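Local coordinates for hypothetical protein PH1933 (Pyrococcus horikoshii, PDB 1WWZ) that is of unconfirmed function but binds acetyl-CoA and probably transfers its acetyl group, as a member of the GNAT N-acetyltransferase family, at residues 18-23 with 55-60; 63-68 with 95-100; 89-94 with 104-109. All blocks are in the same frame, centred on the assembly; numbering follows the deposited sequence.

Interaction 1 (18-23 with 55-60); sequences NELIDV and DGFFVA
The strand that carries Phe57 and Val59 toward Leu20 is tied to its neighbour by a probable hydrogen bond from Ala60 N to Gly68 O. No such bond crosses between 18-23 and 55-60 themselves; the contact between them is purely hydrocarbon. Leu20 leaves helix 14-27 with CG beside the backbone N and anti to the carbonyl carbon (chi1 -70°), which pushes its isopropyl fork down onto the sheet. The two methyls then divide the work. CD1 meets the outer part of the Phe57 ring obliquely, 3.6 Å from Phe57 CE2 and nearly as close to CZ, the two side chains arriving from opposite directions. CD2 comes 4.0 Å from Val59 CG1, the Leu20 and Val59 side chains crossing at about a right angle; it stands equally far from Phe57 CE2. Phe57 and Val59, two residues apart on strand 57-62, both point to the helix, Phe58 between them to the other face. Around them, the Phe57 ring lies nearly parallel to that of Phe69 on strand 65-78, while Leu20 also touches Phe69, Ile46 of helix 38-53, Leu9 and Leu12. With Leu20 cut back to an alanine, both methyls go, and Phe57 CE2 and Val59 CG1 would probably be left facing a gap, the ring freer to shift. Leu20, Phe57 and Val59 thus form a buried apolar layer that seats helix 14-27 on this face of the GNAT sheet by close fit and exclusion of water, while a polar tie to the sheet runs from Ile66 N to Glu19 OE1.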
# COMPACT_ATOMS: atom_id res chain seq x y z
N ASN A 18 9.90 -20.60 13.57
CA ASN A 18 9.18 -20.72 14.84
C ASN A 18 8.24 -19.53 15.03
O ASN A 18 7.09 -19.70 15.44
CB ASN A 18 10.18 -20.79 16.00
CG ASN A 18 9.59 -21.42 17.24
OD1 ASN A 18 9.31 -22.62 17.26
ND2 ASN A 18 9.38 -20.62 18.27
N GLU A 19 8.74 -18.33 14.74
CA GLU A 19 7.93 -17.12 14.87
C GLU A 19 6.75 -17.14 13.91
O GLU A 19 5.64 -16.76 14.27
CB GLU A 19 8.77 -15.87 14.58
CG GLU A 19 9.84 -15.56 15.61
CD GLU A 19 10.57 -14.27 15.28
OE1 GLU A 19 9.90 -13.22 15.18
OE2 GLU A 19 11.81 -14.31 15.13
N LEU A 20 7.01 -17.56 12.67
CA LEU A 20 5.95 -17.62 11.67
C LEU A 20 4.88 -18.61 12.11
O LEU A 20 3.69 -18.36 11.93
CB LEU A 20 6.52 -18.02 10.31
CG LEU A 20 7.40 -16.95 9.64
CD1 LEU A 20 8.07 -17.54 8.42
CD2 LEU A 20 6.57 -15.74 9.26
N ILE A 21 5.31 -19.72 12.68
CA ILE A 21 4.36 -20.72 13.14
C ILE A 21 3.48 -20.14 14.24
O ILE A 21 2.26 -20.32 14.22
CB ILE A 21 5.09 -21.99 13.65
CG1 ILE A 21 5.80 -22.67 12.47
CG2 ILE A 21 4.10 -22.94 14.30
CD1 ILE A 21 6.59 -23.91 12.85
N ASP A 22 4.08 -19.44 15.20
CA ASP A 22 3.32 -18.83 16.29
C ASP A 22 2.27 -17.86 15.73
O ASP A 22 1.11 -17.88 16.15
CB ASP A 22 4.25 -18.06 17.25
CG ASP A 22 5.25 -18.96 17.95
OD1 ASP A 22 5.04 -20.19 17.99
OD2 ASP A 22 6.25 -18.43 18.48
N VAL A 23 2.69 -17.02 14.80
CA VAL A 23 1.79 -16.05 14.18
C VAL A 23 0.66 -16.78 13.46
O VAL A 23 -0.51 -16.42 13.57
CB VAL A 23 2.54 -15.17 13.15
CG1 VAL A 23 1.54 -14.37 12.31
CG2 VAL A 23 3.49 -14.23 13.87
N ASP A 55 10.90 -15.62 -2.67
CA ASP A 55 11.09 -14.29 -3.23
C ASP A 55 9.95 -13.32 -2.92
O ASP A 55 10.13 -12.11 -3.02
CB ASP A 55 11.30 -14.38 -4.75
CG ASP A 55 11.65 -13.05 -5.37
OD1 ASP A 55 12.56 -12.37 -4.85
OD2 ASP A 55 11.03 -12.68 -6.39
N GLY A 56 8.79 -13.85 -2.56
CA GLY A 56 7.65 -12.99 -2.25
C GLY A 56 7.09 -13.22 -0.86
O GLY A 56 5.91 -13.02 -0.61
N PHE A 57 7.97 -13.64 0.05
CA PHE A 57 7.59 -13.90 1.43
C PHE A 57 7.83 -12.61 2.22
O PHE A 57 8.96 -12.28 2.55
CB PHE A 57 8.46 -15.04 1.98
CG PHE A 57 7.79 -15.88 3.02
CD1 PHE A 57 7.50 -17.22 2.77
CD2 PHE A 57 7.49 -15.35 4.27
CE1 PHE A 57 6.91 -18.02 3.75
CE2 PHE A 57 6.90 -16.15 5.26
CZ PHE A 57 6.61 -17.48 4.99
N PHE A 58 6.75 -11.89 2.50
CA PHE A 58 6.83 -10.63 3.23
C PHE A 58 6.33 -10.77 4.66
O PHE A 58 5.33 -11.44 4.91
CB PHE A 58 5.99 -9.56 2.53
CG PHE A 58 6.56 -9.11 1.22
CD1 PHE A 58 7.55 -8.14 1.19
CD2 PHE A 58 6.13 -9.67 0.03
CE1 PHE A 58 8.11 -7.74 -0.02
CE2 PHE A 58 6.68 -9.28 -1.19
CZ PHE A 58 7.68 -8.31 -1.21
N VAL A 59 7.02 -10.13 5.59
CA VAL A 59 6.61 -10.18 6.99
C VAL A 59 6.38 -8.77 7.53
O VAL A 59 7.05 -7.82 7.13
CB VAL A 59 7.66 -10.88 7.88
CG1 VAL A 59 7.77 -12.35 7.49
CG2 VAL A 59 9.01 -10.18 7.75
N ALA A 60 5.41 -8.65 8.43
CA ALA A 60 5.11 -7.38 9.07
C ALA A 60 5.76 -7.49 10.44
O ALA A 60 5.60 -8.50 11.13
CB ALA A 60 3.60 -7.20 9.22

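Interaction 2 (63-68 with 95-100); sequences GDKIVG and KKFQGK. With ACO (acetyl coenzyme *a), chain C.
The pyrophosphate-binding loop that follows strand 83-93 rests its Phe97 on Val67 and Lys65 of strand 65-78. Val67 CG1 stands almost on the axis of the Phe97 ring, 3.7 Å from the centroid and only 5° off the normal, a well-centred CH-pi contact over one face. Its CG1 is anti to the carbonyl carbon, with chi1 at -57°. The two side chains cross at about a right angle, and Val67 CB lies 3.9 Å from Phe97 CG, at the root of the ring. Lys65 bends at its outer torsions and brings its last carbon up obliquely, with Lys65 CE 3.6 Å from Phe97 CE2. Val67 belongs to a classic beta bulge, where it and Gly68 together face Ala60 of the adjoining strand; Ile102, from the start of the following helix, packs against both Val67 and Phe97.

Beyond Phe97 the loop turns to the cofactor. Gly99 N donates to O4A of acetyl-CoA over 3.2 Å, and Lys100 N comes within 3.0 Å of O1A on the other phosphate. Gln98 NE2 is hydrogen-bonded to Val93 O, tying the loop back to its strand, while Lys100 NZ bonds to Leu159 O of the second subunit. The run from Gln98 through Gly99, Lys100, Gly101 and Ile102 to Gly103 fits the Q/R-x-x-G-x-G/A signature with which GNAT enzymes wrap the pyrophosphate of coenzyme A.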
# COMPACT_ATOMS: atom_id res chain seq x y z
N GLY A 63 8.93 -4.07 16.03
CA GLY A 63 10.07 -4.31 16.89
C GLY A 63 10.88 -5.44 16.28
O GLY A 63 11.14 -5.44 15.07
N ASP A 64 11.25 -6.42 17.09
CA ASP A 64 12.03 -7.56 16.61
C ASP A 64 11.17 -8.79 16.36
O ASP A 64 11.68 -9.85 15.99
CB ASP A 64 13.13 -7.90 17.61
CG ASP A 64 14.09 -6.75 17.86
OD1 ASP A 64 14.82 -6.38 16.92
OD2 ASP A 64 14.10 -6.21 18.99
N LYS A 65 9.86 -8.65 16.56
CA LYS A 65 8.95 -9.77 16.37
C LYS A 65 8.08 -9.66 15.13
O LYS A 65 7.62 -8.58 14.76
CB LYS A 65 8.03 -9.94 17.59
CG LYS A 65 7.02 -8.81 17.78
CD LYS A 65 6.10 -9.07 18.97
CE LYS A 65 4.79 -9.73 18.55
NZ LYS A 65 4.40 -10.87 19.45
N ILE A 66 7.88 -10.80 14.48
CA ILE A 66 7.04 -10.87 13.30
C ILE A 66 5.61 -10.97 13.83
O ILE A 66 5.33 -11.78 14.71
CB ILE A 66 7.35 -12.13 12.47
CG1 ILE A 66 8.76 -12.03 11.89
CG2 ILE A 66 6.31 -12.32 11.38
CD1 ILE A 66 9.20 -13.26 11.12
N VAL A 67 4.71 -10.13 13.32
CA VAL A 67 3.33 -10.15 13.78
C VAL A 67 2.37 -10.55 12.68
O VAL A 67 1.17 -10.66 12.91
CB VAL A 67 2.91 -8.77 14.34
CG1 VAL A 67 3.86 -8.35 15.45
CG2 VAL A 67 2.89 -7.74 13.23
N GLY A 68 2.90 -10.75 11.48
CA GLY A 68 2.05 -11.14 10.37
C GLY A 68 2.89 -11.39 9.13
O GLY A 68 4.05 -10.98 9.07
N LYS A 95 -3.44 -12.78 16.07
CA LYS A 95 -4.75 -12.38 16.56
C LYS A 95 -4.72 -11.08 17.36
O LYS A 95 -5.58 -10.22 17.19
CB LYS A 95 -5.35 -13.50 17.42
CG LYS A 95 -6.73 -13.21 17.98
CD LYS A 95 -7.75 -12.89 16.88
CE LYS A 95 -7.94 -14.05 15.91
NZ LYS A 95 -8.46 -15.28 16.57
N LYS A 96 -3.72 -10.95 18.22
CA LYS A 96 -3.58 -9.76 19.05
C LYS A 96 -3.28 -8.50 18.25
O LYS A 96 -3.50 -7.38 18.73
CB LYS A 96 -2.48 -9.97 20.09
CG LYS A 96 -2.73 -11.14 21.03
CD LYS A 96 -1.63 -11.27 22.07
CE LYS A 96 -1.92 -12.41 23.04
NZ LYS A 96 -0.90 -12.47 24.13
N PHE A 97 -2.77 -8.67 17.03
CA PHE A 97 -2.43 -7.54 16.19
C PHE A 97 -3.40 -7.29 15.04
O PHE A 97 -3.17 -6.41 14.22
CB PHE A 97 -1.02 -7.72 15.64
CG PHE A 97 0.05 -7.56 16.67
CD1 PHE A 97 0.65 -6.32 16.87
CD2 PHE A 97 0.44 -8.63 17.47
CE1 PHE A 97 1.63 -6.15 17.85
CE2 PHE A 97 1.41 -8.48 18.45
CZ PHE A 97 2.00 -7.23 18.65
N GLN A 98 -4.48 -8.06 14.99
CA GLN A 98 -5.47 -7.90 13.93
C GLN A 98 -6.32 -6.66 14.14
O GLN A 98 -6.40 -6.12 15.25
CB GLN A 98 -6.36 -9.14 13.86
CG GLN A 98 -5.70 -10.35 13.19
CD GLN A 98 -6.55 -11.60 13.27
OE1 GLN A 98 -7.76 -11.52 13.49
NE2 GLN A 98 -5.92 -12.76 13.09
N GLY A 99 -6.96 -6.20 13.07
CA GLY A 99 -7.81 -5.03 13.14
C GLY A 99 -7.07 -3.71 13.33
O GLY A 99 -7.69 -2.70 13.67
N LYS A 100 -5.77 -3.72 13.09
CA LYS A 100 -4.96 -2.51 13.24
C LYS A 100 -4.34 -2.05 11.92
O LYS A 100 -3.43 -1.22 11.91
CB LYS A 100 -3.85 -2.75 14.27
CG LYS A 100 -4.36 -3.18 15.64
CD LYS A 100 -3.21 -3.46 16.59
CE LYS A 100 -3.72 -3.98 17.93
NZ LYS A 100 -4.62 -3.00 18.61
N1A ACO C . -14.90 -8.74 9.29
C2A ACO C . -15.15 -7.78 8.40
N3A ACO C . -14.22 -7.11 7.65
C4A ACO C . -12.90 -7.53 7.91
C5A ACO C . -12.56 -8.51 8.82
C6A ACO C . -13.65 -9.14 9.55
N6A ACO C . -13.42 -10.09 10.47
N7A ACO C . -11.19 -8.68 8.85
C8A ACO C . -10.74 -7.83 7.97
N9A ACO C . -11.73 -7.08 7.34
C1B ACO C . -11.61 -6.05 6.32
C2B ACO C . -12.00 -4.64 6.79
O2B ACO C . -12.45 -3.92 5.63
C3B ACO C . -10.69 -4.14 7.46
O3B ACO C . -10.71 -2.71 7.38
P3B ACO C . -11.27 -1.69 8.49
O7A ACO C . -12.73 -2.04 8.58
O8A ACO C . -11.05 -0.36 7.94
O9A ACO C . -10.52 -1.96 9.73
C4B ACO C . -9.63 -4.72 6.56
O4B ACO C . -10.29 -5.84 5.90
C5B ACO C . -8.45 -5.35 7.26
O5B ACO C . -7.91 -4.57 8.32
P1A ACO C . -6.55 -5.04 8.99
O1A ACO C . -6.53 -4.52 10.35
O2A ACO C . -5.41 -4.62 8.07
O3A ACO C . -6.82 -6.65 9.12
P2A ACO C . -5.87 -7.72 9.68
O4A ACO C . -6.66 -8.37 10.75
O5A ACO C . -4.60 -7.04 10.06
O6A ACO C . -5.59 -8.72 8.52
CBP ACO C . -6.31 -11.03 7.91
CCP ACO C . -6.63 -9.56 7.85
CDP ACO C . -7.42 -11.76 7.07
CEP ACO C . -4.90 -11.30 7.34
CAP ACO C . -6.35 -11.47 9.43
OAP ACO C . -7.66 -11.26 9.94
C9P ACO C . -6.00 -12.95 9.71
O9P ACO C . -4.85 -13.30 9.97
N8P ACO C . -7.03 -13.85 9.64
C7P ACO C . -6.89 -15.31 9.87
C6P ACO C . -6.17 -16.06 8.73
C5P ACO C . -6.88 -15.93 7.41
O5P ACO C . -8.12 -16.11 7.32
N4P ACO C . -6.18 -15.63 6.33
C3P ACO C . -6.49 -15.44 4.91
C2P ACO C . -6.57 -16.86 4.33
S1P ACO C . -6.92 -16.69 2.50
C ACO C . -5.50 -16.84 1.94
O ACO C . -4.37 -17.04 2.58
CH3 ACO C . -4.98 -16.80 0.37

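Interaction 3 (89-94 with 104-109); sequences HEFVVD and RKLLIT. With ACO (acetyl coenzyme *a), chain C.
Phe91 and Leu106 join the strand and helix of a beta-alpha-beta unit, the cofactor-binding core of the GNAT fold. Strand 89-93 and helix 104-109 run nearly antiparallel, at 153°, with their axes 9.6 Å apart, and the Phe91 ring lies between them. With CG anti to the backbone N, chi1 178°, the ring swings from the strand toward the helix. Its CE1 meets Leu106 CB at 3.9 Å, an oblique approach, while Leu107 comes to CZ across it at about a right angle. One ring face is covered by the cofactor: the pantoyl methyl CEP of acetyl-CoA sits 3.5 Å above the plane, over the centre. This is the tight part, closed further by Leu135 and Tyr136 of helix 130-138.

Val93 makes a lighter contact. It gives up little surface to the helix, with one approach of 4.2 Å from Val93 CG2 to Leu106 CD1, and its side chain lies instead beside O5A of acetyl-CoA. On the helix, Lys105 is partly exposed, the end of its side chain leading away from the strand.

The strand backbone instead holds the pantetheine arm. Phe91 O accepts N4P of acetyl-CoA at 2.7 Å, and Val93 N gives its hydrogen to O9P, also at 2.7 Å and fairly straight at 166°, so the arm runs beside the strand much as another strand would. Glu90 OE2 takes the Phe91 N-H from above its carboxylate plane and also bonds Tyr28 OH.

From the helix, Arg104 N binds O2A of the pyrophosphate. Its guanidinium turns an edge, in plane, to the 3'-phosphate atom P3B, yet the bond from Arg104 NH2 to acetyl-CoA O8A is weak, at 3.4 Å, while Arg104 NH1 bonds to Lys138 O of the second subunit.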
# COMPACT_ATOMS: atom_id res chain seq x y z
N HIS A 89 -0.36 -17.46 -1.40
CA HIS A 89 -0.45 -18.79 -0.80
C HIS A 89 -0.87 -18.77 0.66
O HIS A 89 -1.49 -19.71 1.14
CB HIS A 89 0.89 -19.52 -0.91
CG HIS A 89 1.25 -19.90 -2.31
ND1 HIS A 89 0.41 -20.62 -3.13
CD2 HIS A 89 2.38 -19.68 -3.03
CE1 HIS A 89 1.01 -20.83 -4.29
NE2 HIS A 89 2.21 -20.27 -4.25
N GLU A 90 -0.50 -17.71 1.37
CA GLU A 90 -0.84 -17.59 2.78
C GLU A 90 -0.87 -16.12 3.16
O GLU A 90 -0.21 -15.30 2.54
CB GLU A 90 0.19 -18.34 3.64
CG GLU A 90 -0.26 -18.47 5.08
CD GLU A 90 -1.69 -18.96 5.18
OE1 GLU A 90 -1.92 -20.17 4.94
OE2 GLU A 90 -2.59 -18.14 5.47
N PHE A 91 -1.65 -15.80 4.18
CA PHE A 91 -1.82 -14.41 4.60
C PHE A 91 -2.42 -14.46 6.00
O PHE A 91 -3.57 -14.86 6.17
CB PHE A 91 -2.76 -13.73 3.61
CG PHE A 91 -3.09 -12.31 3.93
CD1 PHE A 91 -2.20 -11.50 4.62
CD2 PHE A 91 -4.28 -11.75 3.47
CE1 PHE A 91 -2.48 -10.15 4.84
CE2 PHE A 91 -4.58 -10.41 3.69
CZ PHE A 91 -3.68 -9.60 4.38
N VAL A 92 -1.64 -14.07 7.00
CA VAL A 92 -2.15 -14.13 8.36
C VAL A 92 -1.46 -13.15 9.30
O VAL A 92 -0.27 -12.86 9.17
CB VAL A 92 -2.00 -15.57 8.92
CG1 VAL A 92 -0.54 -16.00 8.88
CG2 VAL A 92 -2.55 -15.66 10.34
N VAL A 93 -2.23 -12.64 10.25
CA VAL A 93 -1.73 -11.69 11.23
C VAL A 93 -2.06 -12.20 12.63
O VAL A 93 -3.15 -12.72 12.85
CB VAL A 93 -2.36 -10.30 11.02
CG1 VAL A 93 -1.96 -9.38 12.16
CG2 VAL A 93 -1.92 -9.73 9.69
N ASP A 94 -1.11 -12.06 13.55
CA ASP A 94 -1.31 -12.48 14.93
C ASP A 94 -2.65 -11.93 15.42
O ASP A 94 -2.97 -10.76 15.20
CB ASP A 94 -0.18 -11.94 15.80
CG ASP A 94 -0.32 -12.33 17.26
OD1 ASP A 94 -1.30 -11.91 17.91
OD2 ASP A 94 0.55 -13.07 17.75
N ARG A 104 -3.79 -4.99 5.86
CA ARG A 104 -3.92 -4.08 4.73
C ARG A 104 -2.54 -3.74 4.17
O ARG A 104 -2.35 -3.73 2.96
CB ARG A 104 -4.64 -2.81 5.17
CG ARG A 104 -4.91 -1.81 4.07
CD ARG A 104 -5.49 -0.52 4.65
NE ARG A 104 -6.80 -0.71 5.26
CZ ARG A 104 -7.94 -0.84 4.58
NH1 ARG A 104 -7.93 -0.79 3.25
NH2 ARG A 104 -9.08 -1.00 5.22
N LYS A 105 -1.59 -3.45 5.05
CA LYS A 105 -0.24 -3.10 4.61
C LYS A 105 0.43 -4.25 3.88
O LYS A 105 1.10 -4.06 2.86
CB LYS A 105 0.63 -2.69 5.81
CG LYS A 105 0.13 -1.46 6.54
CD LYS A 105 1.05 -1.08 7.69
CE LYS A 105 2.39 -0.57 7.18
NZ LYS A 105 2.23 0.70 6.41
N LEU A 106 0.23 -5.46 4.39
CA LEU A 106 0.81 -6.63 3.77
C LEU A 106 0.18 -6.88 2.40
O LEU A 106 0.88 -7.23 1.45
CB LEU A 106 0.63 -7.86 4.67
CG LEU A 106 1.58 -7.95 5.87
CD1 LEU A 106 1.11 -9.04 6.81
CD2 LEU A 106 3.01 -8.23 5.39
N LEU A 107 -1.14 -6.69 2.29
CA LEU A 107 -1.82 -6.92 1.02
C LEU A 107 -1.39 -5.91 -0.03
O LEU A 107 -1.16 -6.27 -1.19
CB LEU A 107 -3.34 -6.88 1.22
CG LEU A 107 -4.22 -7.27 0.02
CD1 LEU A 107 -3.79 -8.62 -0.54
CD2 LEU A 107 -5.68 -7.31 0.45
N ILE A 108 -1.27 -4.64 0.36
CA ILE A 108 -0.83 -3.60 -0.56
C ILE A 108 0.58 -3.93 -1.05
O ILE A 108 0.89 -3.79 -2.23
CB ILE A 108 -0.85 -2.22 0.12
CG1 ILE A 108 -2.30 -1.79 0.35
CG2 ILE A 108 -0.09 -1.19 -0.72
CD1 ILE A 108 -2.47 -0.50 1.15
N THR A 109 1.43 -4.38 -0.13
CA THR A 109 2.80 -4.75 -0.47
C THR A 109 2.76 -5.89 -1.48
O THR A 109 3.52 -5.90 -2.46
CB THR A 109 3.57 -5.22 0.78
OG1 THR A 109 3.67 -4.13 1.70
CG2 THR A 109 4.97 -5.69 0.41
N1A ACO C . -14.90 -8.74 9.29
C2A ACO C . -15.15 -7.78 8.40
N3A ACO C . -14.22 -7.11 7.65
C4A ACO C . -12.90 -7.53 7.91
C5A ACO C . -12.56 -8.51 8.82
C6A ACO C . -13.65 -9.14 9.55
N6A ACO C . -13.42 -10.09 10.47
N7A ACO C . -11.19 -8.68 8.85
C8A ACO C . -10.74 -7.83 7.97
N9A ACO C . -11.73 -7.08 7.34
C1B ACO C . -11.61 -6.05 6.32
C2B ACO C . -12.00 -4.64 6.79
O2B ACO C . -12.45 -3.92 5.63
C3B ACO C . -10.69 -4.14 7.46
O3B ACO C . -10.71 -2.71 7.38
P3B ACO C . -11.27 -1.69 8.49
O7A ACO C . -12.73 -2.04 8.58
O8A ACO C . -11.05 -0.36 7.94
O9A ACO C . -10.52 -1.96 9.73
C4B ACO C . -9.63 -4.72 6.56
O4B ACO C . -10.29 -5.84 5.90
C5B ACO C . -8.45 -5.35 7.26
O5B ACO C . -7.91 -4.57 8.32
P1A ACO C . -6.55 -5.04 8.99
O1A ACO C . -6.53 -4.52 10.35
O2A ACO C . -5.41 -4.62 8.07
O3A ACO C . -6.82 -6.65 9.12
P2A ACO C . -5.87 -7.72 9.68
O4A ACO C . -6.66 -8.37 10.75
O5A ACO C . -4.60 -7.04 10.06
O6A ACO C . -5.59 -8.72 8.52
CBP ACO C . -6.31 -11.03 7.91
CCP ACO C . -6.63 -9.56 7.85
CDP ACO C . -7.42 -11.76 7.07
CEP ACO C . -4.90 -11.30 7.34
CAP ACO C . -6.35 -11.47 9.43
OAP ACO C . -7.66 -11.26 9.94
C9P ACO C . -6.00 -12.95 9.71
O9P ACO C . -4.85 -13.30 9.97
N8P ACO C . -7.03 -13.85 9.64
C7P ACO C . -6.89 -15.31 9.87
C6P ACO C . -6.17 -16.06 8.73
C5P ACO C . -6.88 -15.93 7.41
O5P ACO C . -8.12 -16.11 7.32
N4P ACO C . -6.18 -15.63 6.33
C3P ACO C . -6.49 -15.44 4.91
C2P ACO C . -6.57 -16.86 4.33
S1P ACO C . -6.92 -16.69 2.50
C ACO C . -5.50 -16.84 1.94
O ACO C . -4.37 -17.04 2.58
CH3 ACO C . -4.98 -16.80 0.37

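In the fold
All three interactions share one mixed sheet, their centres 10 to 11 Å apart. Interaction 1 closes along the chain before the other two open, whereas interactions 2 and 3 alternate their segments: strand 65-78, strand 83-93, then the loop and helix 102-115. Strands 57-62, 65-78 and 83-93 lie side by side, and Val67 O with Asp94 N, probably hydrogen-bonded, stitches interaction 2 to interaction 3. Interactions 2 and 3 both touch acetyl-CoA, interaction 2 at the pyrophosphate, interaction 3 at the pantetheine arm and the phosphates, while interaction 1 packs helix 14-27 on the sheet's other face, away from helix 102-115.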